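Local coordinates for protein Xaa-Pro aminopeptidase (Thermococcus sibiricus MM 739, PDB 4RGZ) that probably acts as a zinc-dependent M24B-family peptidase, removing residues from the amino end of peptides or splitting dipeptides that contain proline, at residues A[235-240]-A[299-304]. Sequence-based numbering, arbitrary orientation.
With ZN (zinc ion), chain E.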
loop_
_atom_site.group_PDB
_atom_site.type_symbol
_atom_site.label_atom_id
_atom_site.label_comp_id
_atom_site.label_asym_id
_atom_site.label_seq_id
_atom_site.Cartn_x
_atom_site.Cartn_y
_atom_site.Cartn_z
ATOM N N CYS A 235 -8.759 -8.640 -9.097
ATOM C CA CYS A 235 -9.484 -7.654 -8.308
ATOM C C CYS A 235 -10.969 -7.483 -8.689
ATOM O O CYS A 235 -11.360 -7.380 -9.899
ATOM C CB CYS A 235 -8.788 -6.281 -8.482
ATOM S SG CYS A 235 -7.252 -6.053 -7.564
ATOM N N SER A 236 -11.789 -7.392 -7.657
ATOM C CA SER A 236 -13.162 -6.995 -7.850
ATOM C C SER A 236 -13.376 -5.714 -7.081
ATOM O O SER A 236 -12.477 -5.262 -6.310
ATOM C CB SER A 236 -14.090 -8.071 -7.318
ATOM O OG SER A 236 -14.016 -8.185 -5.923
ATOM N N ASP A 237 -14.560 -5.135 -7.276
ATOM C CA ASP A 237 -14.840 -3.756 -6.871
ATOM C C ASP A 237 -16.344 -3.526 -7.048
ATOM O O ASP A 237 -16.866 -3.395 -8.175
ATOM C CB ASP A 237 -14.040 -2.798 -7.768
ATOM C CG ASP A 237 -14.149 -1.345 -7.352
ATOM O OD1 ASP A 237 -14.732 -1.040 -6.274
ATOM O OD2 ASP A 237 -13.655 -0.482 -8.122
ATOM N N VAL A 238 -17.052 -3.464 -5.933
ATOM C CA VAL A 238 -18.466 -3.277 -5.999
ATOM C C VAL A 238 -18.839 -2.110 -5.087
ATOM O O VAL A 238 -18.131 -1.834 -4.082
ATOM C CB VAL A 238 -19.155 -4.596 -5.605
ATOM C CG1 VAL A 238 -19.021 -4.866 -4.128
ATOM C CG2 VAL A 238 -20.599 -4.618 -6.052
ATOM N N THR A 239 -19.912 -1.410 -5.460
ATOM C CA THR A 239 -20.527 -0.366 -4.653
ATOM C C THR A 239 -22.049 -0.605 -4.600
ATOM O O THR A 239 -22.683 -0.893 -5.615
ATOM C CB THR A 239 -20.280 1.050 -5.262
ATOM O OG1 THR A 239 -18.882 1.331 -5.382
ATOM C CG2 THR A 239 -20.892 2.129 -4.409
ATOM N N ARG A 240 -22.643 -0.468 -3.420
ATOM C CA ARG A 240 -24.099 -0.520 -3.326
ATOM C C ARG A 240 -24.625 0.557 -2.365
ATOM O O ARG A 240 -23.911 1.006 -1.456
ATOM C CB ARG A 240 -24.568 -1.919 -2.900
ATOM C CG ARG A 240 -24.382 -2.982 -3.980
ATOM C CD ARG A 240 -25.352 -2.776 -5.162
ATOM N NE ARG A 240 -25.336 -3.880 -6.121
ATOM C CZ ARG A 240 -24.485 -4.022 -7.142
ATOM N NH1 ARG A 240 -23.534 -3.127 -7.384
ATOM N NH2 ARG A 240 -24.587 -5.084 -7.926
ATOM N N THR A 299 -17.343 7.178 -15.334
ATOM C CA THR A 299 -18.261 6.066 -15.172
ATOM C C THR A 299 -17.521 4.866 -14.610
ATOM O O THR A 299 -18.034 4.173 -13.733
ATOM C CB THR A 299 -18.916 5.675 -16.510
ATOM O OG1 THR A 299 -19.601 6.809 -17.059
ATOM C CG2 THR A 299 -19.907 4.540 -16.305
ATOM N N GLY A 300 -16.310 4.618 -15.105
ATOM C CA GLY A 300 -15.529 3.502 -14.545
ATOM C C GLY A 300 -14.052 3.372 -14.902
ATOM O O GLY A 300 -13.527 4.129 -15.723
ATOM N N HIS A 301 -13.408 2.400 -14.267
ATOM C CA HIS A 301 -12.029 2.015 -14.523
ATOM C C HIS A 301 -11.902 0.521 -14.738
ATOM O O HIS A 301 -12.793 -0.239 -14.383
ATOM C CB HIS A 301 -11.198 2.403 -13.321
ATOM C CG HIS A 301 -11.815 1.962 -12.021
ATOM N ND1 HIS A 301 -11.577 0.743 -11.481
ATOM C CD2 HIS A 301 -12.740 2.592 -11.188
ATOM C CE1 HIS A 301 -12.283 0.613 -10.345
ATOM N NE2 HIS A 301 -12.990 1.749 -10.158
ATOM N N GLY A 302 -10.769 0.081 -15.282
ATOM C CA GLY A 302 -10.514 -1.356 -15.472
ATOM C C GLY A 302 -10.106 -2.095 -14.202
ATOM O O GLY A 302 -9.702 -1.490 -13.203
ATOM N N LEU A 303 -10.227 -3.418 -14.240
ATOM C CA LEU A 303 -9.754 -4.291 -13.170
ATOM C C LEU A 303 -8.754 -5.296 -13.742
ATOM O O LEU A 303 -8.896 -5.745 -14.870
ATOM C CB LEU A 303 -10.940 -5.018 -12.526
ATOM C CG LEU A 303 -12.017 -4.063 -12.023
ATOM C CD1 LEU A 303 -13.367 -4.771 -11.843
ATOM C CD2 LEU A 303 -11.564 -3.305 -10.771
ATOM N N GLY A 304 -7.738 -5.613 -12.952
ATOM C CA GLY A 304 -6.739 -6.617 -13.296
ATOM C C GLY A 304 -6.056 -7.009 -12.018
ATOM O O GLY A 304 -6.725 -7.240 -11.025
HETATM ZN ZN ZN E . -15.618 0.824 -6.245
HETATM O O HOH W 1 -14.590 2.324 -7.277
#
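The Asp237 carboxylate meets the edge of the His301 ring at the metal site of the M24 metallopeptidase (pita-bread) fold. Carboxylate and imidazole are nearly coplanar, their planes 28° apart. OD2 of Asp237 is 3.1 Å from NE2 of His301, but the angle is poor for a hydrogen bond. CG of Asp237 lies anti to the backbone N (chi1 -174°), which carries OD1 of Asp237 to 2.1 Å from the zinc ion; Asp226 and Glu344 bind the same metal. Here the segments diverge round the zinc ion and its water, which sits at the ring edge of His301, 2.1 Å from the metal. A leucine in place of His301 would probably leave the carboxylate and this water without the polar NE2 edge beside them. The backbones draw closer at the other end: CA of Cys235 is 5.8 Å from CA of Gly304, against 10.0 Å between CA of Asp237 and CA of His301. Leu303, also touched by strand 326-335 and helix 143-164, packs there against Cys235 O (3.6 Å from its CB) and Asp237 CB (3.9 Å from its CD2). Beyond it, Cys235 N makes a weak, bent hydrogen bond of 3.1 Å to Gly304 O, with 126° at the hydrogen.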